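DsbA-like disulfide oxidoreductase (Wolbachia endosymbiont of Drosophila melanogaster, PDB 6EEZ) is a homotrimeric disulfide isomerase that carries out thiol-disulfide exchange, probably rearranging disulfide bonds in other proteins. Local coordinates at residues Asp18-Leu23 and Phe161-Asp166; Asp61-Tyr66 and Lys180-Leu185; Ser167-Val170 and Asn176-Arg179. One frame throughout, in Å; residues are numbered along the deposited sequence.

Contact 1. Residues Asp18-Leu23 and Phe161-Asp166; sequences DQIFDL and FLIIGD
Ile20 and Ile163 cross at about a right angle, and they touch mainly through one methyl group. Ile163 CD1 lies 3.8 Å from Ile20 CD1 and equally far from Ile20 CG2, so it rests against both the end and the branch of the opposing side chain. In Ile163, chi1 of -60° and an extended chi2 of 174° carry CD1 out from the strand towards the short helix 17-20. Phe21, the first residue after that helix to leave helical angles, sends its ring forward next to this pair. One face of the ring is covered by Ile20 CG2, 3.6 Å above the plane and over the centre, so the methyl that meets Ile163 CD1 also touches the ring. The far end of the ring meets the turn beyond the strand: Phe21 CZ is 4.0 Å from Gly165 O, which lies at the ring edge near its plane. Ile163 CG2 approaches the same CZ obliquely and more loosely, at 4.5 Å. Gly165 has a positive phi of 63° where the chain turns back after strand 161-164. The apolar cluster is extended by Ile13 of helix 3-15, Val38 of strand 36-41 and Leu150 of helix 137-154. N-terminal helices 3-15 and 17-20, together with helix 137-154, thus cover one face of the thioredoxin-fold sheet; the helices inserted between strands 65-70 and 161-164 are the DsbA-like feature.

Contact 2. Residues Asp61-Tyr66 and Lys180-Leu185; sequences DGKIKY and KKVDEL
Lys63 NZ donates to Asp183 OD1 at 2.9 Å, a hydrogen bond within a salt bridge. The amine reaches the oxygen from above the carboxylate plane, 36° out of it; Asp183 OD2 lies 3.8 Å from Lys63 NZ, so the bond is made to OD1. An extended lysine chain beyond CG carries NZ across to the helix, its CD passing 3.7 Å from Asp183 OD1. Both residues are exposed, and solvent would probably weaken the attraction. Beneath this ion pair the contact turns apolar. Val182 CG1 meets Lys63 CB at 3.9 Å and Ile64 CG2 at 3.6 Å, while its sister methyl CG2 also touches Ile64 CG2. The Ile64 and Val182 side chains meet at about a right angle. With CG1 of Ile64 between the backbone N and the carbonyl carbon (chi1 71°), CG2 lies beside the N, where it faces the valine. Ile64 also packs on Leu58 of helix 52-60 and Ala37 of strand 36-41. Helix 175-185 lies against residues 61-64, the link from helix 52-60 into strand 65-70 that closes the beta-alpha-beta crossover from the parallel strand 36-41, as in the thioredoxin fold.

Contact 3. Residues Ser167-Val170 and Asn176-Arg179; sequences SLFV and NVLR
Phe169 on strand 167-170 and Leu178 on helix 175-185 are the closest backbone positions of the two segments, their CA atoms 8.3 Å apart, a separation bridged by side chains alone. The Phe169 side chain supplies the whole strand side of the contact. Leu178 CD2 sits over one face of its ring in a CH-pi contact, 3.9 Å from the ring centroid and 20° off the normal. The methyl is displaced towards the rim, and its nearest ring atoms are Phe169 CG and CD2, with Leu178 CD2 to Phe169 CD2 measuring 3.7 Å. The two side chains slide past each other in opposite directions, so the leucine branch meets the ring near its root rather than at CZ. The leucine torsions account for the division of labour between its methyls: CD1 continues the chain outwards (chi2 -178°), whereas CD2 is turned off that line and onto the ring. Val177 makes a second approach, one residue earlier on the helix. Its CG1 comes within 3.6 Å of Phe169 CE1, neither squarely over the face nor in line with the edge, and the two side chains run at an oblique angle. Val177 CG1 is set anti to the backbone N (chi1 173°), which directs that methyl towards the ring. Successive residues 177 and 178 thus bring one methyl each to the ring. Within the fold, Phe169 also packs on Ile164 of the neighbouring antiparallel strand 161-164. Leu178 reaches Leu162 of that same strand and Leu58 of helix 52-60, placing helix 175-185 against the hairpin of strands 161-164 and 167-170, with helix 52-60 at its flank.

Overall arrangement
Contacts 2 and 3 share helix 175-185, and their centres lie about 10 Å apart; contact 1 is about 14 Å from contact 2 and 13 Å from contact 3, centre to centre. Lys181 ties all three together: its NZ is 2.9 Å from Asp166 OD1, a salt bridge, and 2.7 Å from Ser167 OG. Strands 161-164 and 167-170 join contacts 1 and 3 directly, while the Asp61 OD2 to Arg179 NE salt bridge, 2.9 Å, links contacts 2 and 3. Leu162 and Ile163 face opposite sides of the sheet, towards helix 175-185 and the N-terminal helices respectively. The redox pair Cys45 and Cys48, disulfide-bonded here, follows central strand 36-41, on which contact 1 also packs.

Contact 1. Residues Asp18-Leu23 and Phe161-Asp166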
ATOM      1  N   ASP A  18      -4.455  14.604  -6.400  1.00 40.53           N
ATOM      2  CA  ASP A  18      -3.300  14.347  -7.263  1.00 40.89           C
ATOM      3  C   ASP A  18      -2.282  13.448  -6.586  1.00 39.50           C
ATOM      4  O   ASP A  18      -1.583  12.681  -7.234  1.00 39.33           O
ATOM      5  CB  ASP A  18      -2.625  15.662  -7.671  1.00 42.96           C
ATOM      6  CG  ASP A  18      -3.470  16.475  -8.659  1.00 44.76           C
ATOM      7  OD1 ASP A  18      -4.353  15.883  -9.320  1.00 44.62           O
ATOM      8  OD2 ASP A  18      -3.235  17.695  -8.792  1.00 46.33           O
ATOM      9  N   GLN A  19      -2.188  13.567  -5.271  1.00 37.48           N
ATOM     10  CA  GLN A  19      -1.237  12.785  -4.521  1.00 36.67           C
ATOM     11  C   GLN A  19      -1.814  11.398  -4.240  1.00 35.50           C
ATOM     12  O   GLN A  19      -1.199  10.406  -4.606  1.00 35.47           O
ATOM     13  CB  GLN A  19      -0.855  13.499  -3.229  1.00 36.89           C
ATOM     14  CG  GLN A  19       0.057  14.692  -3.445  1.00 38.38           C
ATOM     15  CD  GLN A  19      -0.654  15.890  -4.087  1.00 39.70           C
ATOM     16  OE1 GLN A  19      -1.731  16.312  -3.638  1.00 40.20           O
ATOM     17  NE2 GLN A  19      -0.058  16.432  -5.146  1.00 40.65           N
ATOM     18  N   ILE A  20      -2.993  11.341  -3.616  1.00 33.04           N
ATOM     19  CA  ILE A  20      -3.693  10.087  -3.349  1.00 32.25           C
ATOM     20  C   ILE A  20      -3.789   9.169  -4.582  1.00 32.13           C
ATOM     21  O   ILE A  20      -3.538   7.975  -4.486  1.00 31.48           O
ATOM     22  CB  ILE A  20      -5.122  10.362  -2.831  1.00 32.79           C
ATOM     23  CG1 ILE A  20      -5.060  11.062  -1.478  1.00 33.41           C
ATOM     24  CG2 ILE A  20      -5.930   9.076  -2.684  1.00 31.79           C
ATOM     25  CD1 ILE A  20      -6.377  11.630  -1.036  1.00 34.81           C
ATOM     26  N   PHE A  21      -4.167   9.718  -5.727  1.00 34.53           N
ATOM     27  CA  PHE A  21      -4.360   8.885  -6.906  1.00 34.49           C
ATOM     28  C   PHE A  21      -3.187   9.009  -7.870  1.00 35.40           C
ATOM     29  O   PHE A  21      -3.337   8.743  -9.043  1.00 35.93           O
ATOM     30  CB  PHE A  21      -5.698   9.232  -7.566  1.00 34.84           C
ATOM     31  CG  PHE A  21      -6.871   9.104  -6.614  1.00 34.43           C
ATOM     32  CD1 PHE A  21      -7.365   7.855  -6.266  1.00 33.10           C
ATOM     33  CD2 PHE A  21      -7.448  10.232  -6.037  1.00 35.47           C
ATOM     34  CE1 PHE A  21      -8.416   7.724  -5.370  1.00 33.16           C
ATOM     35  CE2 PHE A  21      -8.503  10.114  -5.135  1.00 35.61           C
ATOM     36  CZ  PHE A  21      -8.989   8.859  -4.800  1.00 34.42           C
ATOM     37  N   ASP A  22      -2.016   9.389  -7.355  1.00 35.99           N
ATOM     38  CA  ASP A  22      -0.764   9.399  -8.135  1.00 36.92           C
ATOM     39  C   ASP A  22      -0.565   8.069  -8.897  1.00 36.78           C
ATOM     40  O   ASP A  22      -0.670   6.986  -8.319  1.00 36.30           O
ATOM     41  CB  ASP A  22       0.436   9.674  -7.205  1.00 37.36           C
ATOM     42  CG  ASP A  22       1.762   9.900  -7.958  1.00 38.79           C
ATOM     43  OD1 ASP A  22       2.122   9.111  -8.855  1.00 39.58           O
ATOM     44  OD2 ASP A  22       2.470  10.869  -7.633  1.00 39.06           O
ATOM     45  N   LEU A  23      -0.272   8.166 -10.192  1.00 41.91           N
ATOM     46  CA  LEU A  23      -0.213   6.992 -11.051  1.00 42.07           C
ATOM     47  C   LEU A  23       1.143   6.278 -11.019  1.00 42.81           C
ATOM     48  O   LEU A  23       1.261   5.185 -11.534  1.00 43.25           O
ATOM     49  CB  LEU A  23      -0.556   7.385 -12.499  1.00 43.16           C
ATOM     50  CG  LEU A  23      -2.013   7.718 -12.876  1.00 43.56           C
ATOM     51  CD1 LEU A  23      -2.986   6.710 -12.303  1.00 42.28           C
ATOM     52  CD2 LEU A  23      -2.414   9.116 -12.427  1.00 44.02           C
ATOM     53  N   PHE A 161      -4.855   2.297   6.863  1.00 27.52           N
ATOM     54  CA  PHE A 161      -6.101   2.946   6.509  1.00 27.94           C
ATOM     55  C   PHE A 161      -6.240   2.870   5.013  1.00 27.03           C
ATOM     56  O   PHE A 161      -5.243   2.664   4.301  1.00 25.82           O
ATOM     57  CB  PHE A 161      -6.195   4.406   7.024  1.00 28.32           C
ATOM     58  CG  PHE A 161      -5.243   5.378   6.375  1.00 27.35           C
ATOM     59  CD1 PHE A 161      -5.619   6.089   5.252  1.00 26.87           C
ATOM     60  CD2 PHE A 161      -4.007   5.647   6.934  1.00 27.59           C
ATOM     61  CE1 PHE A 161      -4.766   7.015   4.671  1.00 26.60           C
ATOM     62  CE2 PHE A 161      -3.152   6.574   6.355  1.00 27.52           C
ATOM     63  CZ  PHE A 161      -3.533   7.258   5.227  1.00 27.14           C
ATOM     64  N   LEU A 162      -7.490   2.997   4.564  1.00 29.48           N
ATOM     65  CA  LEU A 162      -7.846   2.808   3.173  1.00 29.06           C
ATOM     66  C   LEU A 162      -8.830   3.871   2.678  1.00 29.80           C
ATOM     67  O   LEU A 162      -9.886   4.131   3.269  1.00 31.98           O
ATOM     68  CB  LEU A 162      -8.435   1.406   2.987  1.00 30.03           C
ATOM     69  CG  LEU A 162      -8.891   0.967   1.593  1.00 30.00           C
ATOM     70  CD1 LEU A 162      -7.706   0.947   0.653  1.00 28.47           C
ATOM     71  CD2 LEU A 162      -9.540  -0.412   1.641  1.00 31.34           C
ATOM     72  N   ILE A 163      -8.450   4.489   1.575  1.00 25.93           N
ATOM     73  CA  ILE A 163      -9.302   5.417   0.869  1.00 26.32           C
ATOM     74  C   ILE A 163      -9.987   4.718  -0.273  1.00 27.09           C
ATOM     75  O   ILE A 163      -9.333   4.112  -1.109  1.00 25.64           O
ATOM     76  CB  ILE A 163      -8.497   6.597   0.310  1.00 25.78           C
ATOM     77  CG1 ILE A 163      -7.821   7.350   1.444  1.00 25.88           C
ATOM     78  CG2 ILE A 163      -9.397   7.521  -0.527  1.00 26.55           C
ATOM     79  CD1 ILE A 163      -6.887   8.452   0.939  1.00 26.05           C
ATOM     80  N   ILE A 164     -11.304   4.806  -0.313  1.00 26.31           N
ATOM     81  CA  ILE A 164     -12.051   4.427  -1.510  1.00 27.71           C
ATOM     82  C   ILE A 164     -12.979   5.576  -1.889  1.00 29.31           C
ATOM     83  O   ILE A 164     -13.859   5.931  -1.118  1.00 30.65           O
ATOM     84  CB  ILE A 164     -12.903   3.162  -1.291  1.00 29.30           C
ATOM     85  CG1 ILE A 164     -12.060   2.014  -0.716  1.00 27.90           C
ATOM     86  CG2 ILE A 164     -13.571   2.761  -2.574  1.00 30.57           C
ATOM     87  CD1 ILE A 164     -12.901   0.764  -0.318  1.00 29.37           C
ATOM     88  N   GLY A 165     -12.803   6.113  -3.092  1.00 31.46           N
ATOM     89  CA  GLY A 165     -13.647   7.184  -3.573  1.00 33.14           C
ATOM     90  C   GLY A 165     -13.474   8.422  -2.691  1.00 32.42           C
ATOM     91  O   GLY A 165     -12.370   8.959  -2.606  1.00 30.63           O
ATOM     92  N   ASP A 166     -14.543   8.836  -2.009  1.00 39.29           N
ATOM     93  CA  ASP A 166     -14.503  10.008  -1.134  1.00 39.66           C
ATOM     94  C   ASP A 166     -14.542   9.614   0.336  1.00 39.64           C
ATOM     95  O   ASP A 166     -14.793  10.462   1.204  1.00 40.41           O
ATOM     96  CB  ASP A 166     -15.668  10.958  -1.451  1.00 42.02           C
ATOM     97  CG  ASP A 166     -17.024  10.292  -1.323  1.00 44.60           C
ATOM     98  OD1 ASP A 166     -17.072   9.055  -1.122  1.00 45.06           O
ATOM     99  OD2 ASP A 166     -18.051  11.007  -1.449  1.00 46.41           O
TER

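Contact 2. Residues Asp61-Tyr66 and Lys180-Leu185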
ATOM      1  N   ASP A  61     -12.091  -9.481  -6.469  1.00 40.52           N
ATOM      2  CA  ASP A  61     -13.468  -9.127  -6.871  1.00 41.96           C
ATOM      3  C   ASP A  61     -13.568  -8.492  -8.274  1.00 42.22           C
ATOM      4  O   ASP A  61     -14.597  -8.600  -8.929  1.00 43.48           O
ATOM      5  CB  ASP A  61     -14.089  -8.147  -5.867  1.00 41.93           C
ATOM      6  CG  ASP A  61     -14.387  -8.784  -4.530  1.00 42.24           C
ATOM      7  OD1 ASP A  61     -14.155 -10.004  -4.385  1.00 42.68           O
ATOM      8  OD2 ASP A  61     -14.855  -8.055  -3.627  1.00 42.02           O
ATOM      9  N   GLY A  62     -12.514  -7.801  -8.708  1.00 38.97           N
ATOM     10  CA  GLY A  62     -12.381  -7.378 -10.096  1.00 39.21           C
ATOM     11  C   GLY A  62     -12.901  -5.979 -10.409  1.00 38.66           C
ATOM     12  O   GLY A  62     -12.837  -5.523 -11.553  1.00 38.76           O
ATOM     13  N   LYS A  63     -13.407  -5.285  -9.400  1.00 40.50           N
ATOM     14  CA  LYS A  63     -14.168  -4.064  -9.647  1.00 40.83           C
ATOM     15  C   LYS A  63     -13.363  -2.771  -9.543  1.00 39.88           C
ATOM     16  O   LYS A  63     -13.808  -1.728 -10.019  1.00 40.48           O
ATOM     17  CB  LYS A  63     -15.357  -4.014  -8.686  1.00 41.38           C
ATOM     18  CG  LYS A  63     -16.332  -5.154  -8.917  1.00 43.07           C
ATOM     19  CD  LYS A  63     -17.614  -4.955  -8.160  1.00 44.39           C
ATOM     20  CE  LYS A  63     -18.636  -5.998  -8.579  1.00 47.41           C
ATOM     21  NZ  LYS A  63     -19.780  -6.049  -7.629  1.00 48.91           N
ATOM     22  N   ILE A  64     -12.182  -2.833  -8.941  1.00 34.38           N
ATOM     23  CA  ILE A  64     -11.464  -1.627  -8.559  1.00 33.01           C
ATOM     24  C   ILE A  64     -10.047  -1.574  -9.091  1.00 32.21           C
ATOM     25  O   ILE A  64      -9.511  -2.568  -9.591  1.00 32.55           O
ATOM     26  CB  ILE A  64     -11.404  -1.469  -7.008  1.00 33.57           C
ATOM     27  CG1 ILE A  64     -10.468  -2.506  -6.386  1.00 33.30           C
ATOM     28  CG2 ILE A  64     -12.796  -1.548  -6.416  1.00 34.66           C
ATOM     29  CD1 ILE A  64     -10.380  -2.443  -4.886  1.00 32.56           C
ATOM     30  N   LYS A  65      -9.449  -0.390  -8.974  1.00 34.31           N
ATOM     31  CA  LYS A  65      -8.013  -0.269  -9.021  1.00 33.69           C
ATOM     32  C   LYS A  65      -7.588  -0.085  -7.577  1.00 33.09           C
ATOM     33  O   LYS A  65      -8.178   0.714  -6.851  1.00 33.12           O
ATOM     34  CB  LYS A  65      -7.539   0.897  -9.895  1.00 33.56           C
ATOM     35  CG  LYS A  65      -6.013   0.947 -10.041  1.00 33.94           C
ATOM     36  CD  LYS A  65      -5.529   2.008 -11.034  1.00 35.22           C
ATOM     37  CE  LYS A  65      -5.466   3.416 -10.401  1.00 34.92           C
ATOM     38  NZ  LYS A  65      -4.434   4.328 -11.039  1.00 35.75           N
ATOM     39  N   TYR A  66      -6.577  -0.834  -7.164  1.00 30.81           N
ATOM     40  CA  TYR A  66      -6.035  -0.738  -5.820  1.00 30.41           C
ATOM     41  C   TYR A  66      -4.587  -0.272  -5.881  1.00 30.49           C
ATOM     42  O   TYR A  66      -3.709  -0.986  -6.366  1.00 30.95           O
ATOM     43  CB  TYR A  66      -6.134  -2.070  -5.107  1.00 30.98           C
ATOM     44  CG  TYR A  66      -5.866  -1.994  -3.604  1.00 30.55           C
ATOM     45  CD1 TYR A  66      -4.565  -1.907  -3.105  1.00 30.54           C
ATOM     46  CD2 TYR A  66      -6.914  -2.025  -2.697  1.00 30.56           C
ATOM     47  CE1 TYR A  66      -4.319  -1.841  -1.712  1.00 30.70           C
ATOM     48  CE2 TYR A  66      -6.683  -1.961  -1.328  1.00 30.79           C
ATOM     49  CZ  TYR A  66      -5.388  -1.875  -0.846  1.00 30.70           C
ATOM     50  OH  TYR A  66      -5.199  -1.824   0.501  1.00 30.62           O
ATOM     51  N   LYS A 180     -19.497  -3.147   0.101  1.00 47.60           N
ATOM     52  CA  LYS A 180     -20.706  -2.357  -0.080  1.00 50.00           C
ATOM     53  C   LYS A 180     -20.370  -0.956  -0.628  1.00 49.34           C
ATOM     54  O   LYS A 180     -21.063  -0.446  -1.509  1.00 50.44           O
ATOM     55  CB  LYS A 180     -21.469  -2.259   1.252  1.00 51.97           C
ATOM     56  CG  LYS A 180     -22.703  -1.346   1.229  1.00 53.86           C
ATOM     57  CD  LYS A 180     -23.555  -1.465   2.501  1.00 55.71           C
ATOM     58  CE  LYS A 180     -23.673  -0.118   3.242  1.00 56.29           C
ATOM     59  NZ  LYS A 180     -24.797  -0.090   4.236  1.00 58.33           N
ATOM     60  N   LYS A 181     -19.309  -0.339  -0.109  1.00 43.77           N
ATOM     61  CA  LYS A 181     -18.885   0.962  -0.613  1.00 42.96           C
ATOM     62  C   LYS A 181     -18.447   0.857  -2.064  1.00 41.96           C
ATOM     63  O   LYS A 181     -18.813   1.689  -2.888  1.00 42.81           O
ATOM     64  CB  LYS A 181     -17.750   1.536   0.225  1.00 42.14           C
ATOM     65  CG  LYS A 181     -17.243   2.889  -0.265  1.00 41.64           C
ATOM     66  CD  LYS A 181     -18.230   4.019  -0.034  1.00 43.05           C
ATOM     67  CE  LYS A 181     -17.669   5.315  -0.615  1.00 42.11           C
ATOM     68  NZ  LYS A 181     -18.401   6.585  -0.290  1.00 42.85           N
ATOM     69  N   VAL A 182     -17.658  -0.162  -2.377  1.00 38.68           N
ATOM     70  CA  VAL A 182     -17.262  -0.413  -3.764  1.00 37.85           C
ATOM     71  C   VAL A 182     -18.456  -0.612  -4.694  1.00 40.13           C
ATOM     72  O   VAL A 182     -18.440  -0.148  -5.824  1.00 40.51           O
ATOM     73  CB  VAL A 182     -16.370  -1.650  -3.873  1.00 35.93           C
ATOM     74  CG1 VAL A 182     -16.240  -2.109  -5.349  1.00 35.88           C
ATOM     75  CG2 VAL A 182     -15.023  -1.368  -3.279  1.00 33.57           C
ATOM     76  N   ASP A 183     -19.475  -1.327  -4.238  1.00 48.94           N
ATOM     77  CA  ASP A 183     -20.641  -1.608  -5.084  1.00 51.16           C
ATOM     78  C   ASP A 183     -21.473  -0.355  -5.272  1.00 53.01           C
ATOM     79  O   ASP A 183     -21.967  -0.075  -6.362  1.00 54.30           O
ATOM     80  CB  ASP A 183     -21.516  -2.713  -4.483  1.00 52.15           C
ATOM     81  CG  ASP A 183     -21.030  -4.090  -4.822  1.00 51.76           C
ATOM     82  OD1 ASP A 183     -19.958  -4.201  -5.460  1.00 50.26           O
ATOM     83  OD2 ASP A 183     -21.727  -5.068  -4.465  1.00 53.13           O
ATOM     84  N   GLU A 184     -21.648   0.371  -4.177  1.00 54.24           N
ATOM     85  CA  GLU A 184     -22.355   1.637  -4.188  1.00 55.29           C
ATOM     86  C   GLU A 184     -21.737   2.562  -5.234  1.00 54.73           C
ATOM     87  O   GLU A 184     -22.446   3.176  -6.030  1.00 56.26           O
ATOM     88  CB  GLU A 184     -22.309   2.242  -2.783  1.00 55.00           C
ATOM     89  CG  GLU A 184     -22.596   3.728  -2.651  1.00 55.60           C
ATOM     90  CD  GLU A 184     -22.070   4.284  -1.335  1.00 55.42           C
ATOM     91  OE1 GLU A 184     -22.308   3.647  -0.285  1.00 55.90           O
ATOM     92  OE2 GLU A 184     -21.395   5.339  -1.357  1.00 54.98           O
ATOM     93  N   LEU A 185     -20.411   2.633  -5.247  1.00 46.06           N
ATOM     94  CA  LEU A 185     -19.692   3.472  -6.195  1.00 45.44           C
ATOM     95  C   LEU A 185     -19.667   2.893  -7.617  1.00 46.51           C
ATOM     96  O   LEU A 185     -19.426   3.621  -8.565  1.00 47.24           O
ATOM     97  CB  LEU A 185     -18.261   3.688  -5.714  1.00 43.19           C
ATOM     98  CG  LEU A 185     -18.067   4.486  -4.423  1.00 42.46           C
ATOM     99  CD1 LEU A 185     -16.624   4.417  -3.990  1.00 40.84           C
ATOM    100  CD2 LEU A 185     -18.495   5.931  -4.599  1.00 42.57           C
TER

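Contact 3. Residues Ser167-Val170 and Asn176-Arg179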
ATOM      1  N   SER A 167     -14.264   8.338   0.600  1.00 33.36           N
ATOM      2  CA  SER A 167     -14.306   7.774   1.942  1.00 34.21           C
ATOM      3  C   SER A 167     -12.955   7.298   2.461  1.00 32.59           C
ATOM      4  O   SER A 167     -12.075   6.903   1.706  1.00 30.47           O
ATOM      5  CB  SER A 167     -15.279   6.605   1.976  1.00 36.30           C
ATOM      6  OG  SER A 167     -16.593   7.049   1.689  1.00 37.95           O
ATOM      7  N   LEU A 168     -12.799   7.313   3.775  1.00 34.68           N
ATOM      8  CA  LEU A 168     -11.537   6.914   4.369  1.00 33.54           C
ATOM      9  C   LEU A 168     -11.864   5.985   5.515  1.00 35.23           C
ATOM     10  O   LEU A 168     -12.576   6.363   6.442  1.00 37.41           O
ATOM     11  CB  LEU A 168     -10.726   8.146   4.805  1.00 32.88           C
ATOM     12  CG  LEU A 168      -9.227   7.956   5.090  1.00 31.04           C
ATOM     13  CD1 LEU A 168      -8.455   9.274   5.008  1.00 30.35           C
ATOM     14  CD2 LEU A 168      -9.072   7.369   6.422  1.00 31.86           C
ATOM     15  N   PHE A 169     -11.369   4.750   5.391  1.00 32.24           N
ATOM     16  CA  PHE A 169     -11.585   3.682   6.373  1.00 34.09           C
ATOM     17  C   PHE A 169     -10.319   3.447   7.186  1.00 31.98           C
ATOM     18  O   PHE A 169      -9.264   3.221   6.618  1.00 29.41           O
ATOM     19  CB  PHE A 169     -12.001   2.393   5.669  1.00 34.52           C
ATOM     20  CG  PHE A 169     -13.286   2.514   4.903  1.00 36.68           C
ATOM     21  CD1 PHE A 169     -14.506   2.356   5.539  1.00 38.57           C
ATOM     22  CD2 PHE A 169     -13.268   2.802   3.557  1.00 35.34           C
ATOM     23  CE1 PHE A 169     -15.684   2.471   4.840  1.00 39.27           C
ATOM     24  CE2 PHE A 169     -14.446   2.919   2.849  1.00 36.47           C
ATOM     25  CZ  PHE A 169     -15.657   2.750   3.496  1.00 38.38           C
ATOM     26  N   VAL A 170     -10.421   3.523   8.506  1.00 33.27           N
ATOM     27  CA  VAL A 170      -9.244   3.473   9.379  1.00 32.13           C
ATOM     28  C   VAL A 170      -9.185   2.125  10.138  1.00 32.58           C
ATOM     29  O   VAL A 170     -10.179   1.682  10.702  1.00 34.60           O
ATOM     30  CB  VAL A 170      -9.249   4.652  10.413  1.00 33.69           C
ATOM     31  CG1 VAL A 170      -7.965   4.655  11.206  1.00 32.94           C
ATOM     32  CG2 VAL A 170      -9.410   6.009   9.723  1.00 33.25           C
ATOM     33  N   ASN A 176     -16.905  -6.697   4.329  1.00 51.66           N
ATOM     34  CA  ASN A 176     -18.256  -6.440   3.843  1.00 53.76           C
ATOM     35  C   ASN A 176     -18.568  -4.949   3.745  1.00 54.21           C
ATOM     36  O   ASN A 176     -19.379  -4.534   2.927  1.00 55.34           O
ATOM     37  CB  ASN A 176     -19.289  -7.126   4.748  1.00 56.99           C
ATOM     38  CG  ASN A 176     -19.288  -6.571   6.165  1.00 58.59           C
ATOM     39  OD1 ASN A 176     -18.315  -6.724   6.899  1.00 58.17           O
ATOM     40  ND2 ASN A 176     -20.389  -5.942   6.563  1.00 60.83           N
ATOM     41  N   VAL A 177     -17.918  -4.144   4.575  1.00 41.11           N
ATOM     42  CA  VAL A 177     -18.122  -2.696   4.540  1.00 41.17           C
ATOM     43  C   VAL A 177     -17.441  -2.116   3.326  1.00 39.74           C
ATOM     44  O   VAL A 177     -18.002  -1.283   2.609  1.00 40.41           O
ATOM     45  CB  VAL A 177     -17.581  -2.034   5.797  1.00 41.18           C
ATOM     46  CG1 VAL A 177     -17.634  -0.489   5.689  1.00 41.66           C
ATOM     47  CG2 VAL A 177     -18.354  -2.529   6.992  1.00 42.55           C
ATOM     48  N   LEU A 178     -16.219  -2.564   3.097  1.00 38.14           N
ATOM     49  CA  LEU A 178     -15.482  -2.165   1.921  1.00 36.38           C
ATOM     50  C   LEU A 178     -16.215  -2.589   0.647  1.00 36.84           C
ATOM     51  O   LEU A 178     -16.298  -1.820  -0.304  1.00 36.72           O
ATOM     52  CB  LEU A 178     -14.079  -2.759   1.952  1.00 34.54           C
ATOM     53  CG  LEU A 178     -13.215  -2.397   3.169  1.00 34.40           C
ATOM     54  CD1 LEU A 178     -11.846  -3.037   2.987  1.00 32.47           C
ATOM     55  CD2 LEU A 178     -13.051  -0.867   3.414  1.00 35.00           C
ATOM     56  N   ARG A 179     -16.787  -3.790   0.640  1.00 39.35           N
ATOM     57  CA  ARG A 179     -17.456  -4.297  -0.568  1.00 39.99           C
ATOM     58  C   ARG A 179     -18.731  -3.518  -0.918  1.00 42.37           C
ATOM     59  O   ARG A 179     -19.015  -3.285  -2.091  1.00 42.35           O
ATOM     60  CB  ARG A 179     -17.791  -5.795  -0.419  1.00 40.29           C
ATOM     61  CG  ARG A 179     -16.619  -6.720  -0.756  1.00 38.71           C
ATOM     62  CD  ARG A 179     -16.961  -8.191  -0.595  1.00 40.53           C
ATOM     63  NE  ARG A 179     -15.920  -9.052  -1.174  1.00 39.86           N
ATOM     64  CZ  ARG A 179     -15.790 -10.355  -0.922  1.00 41.15           C
ATOM     65  NH1 ARG A 179     -16.631 -10.955  -0.094  1.00 43.22           N
ATOM     66  NH2 ARG A 179     -14.809 -11.050  -1.484  1.00 40.88           N
TER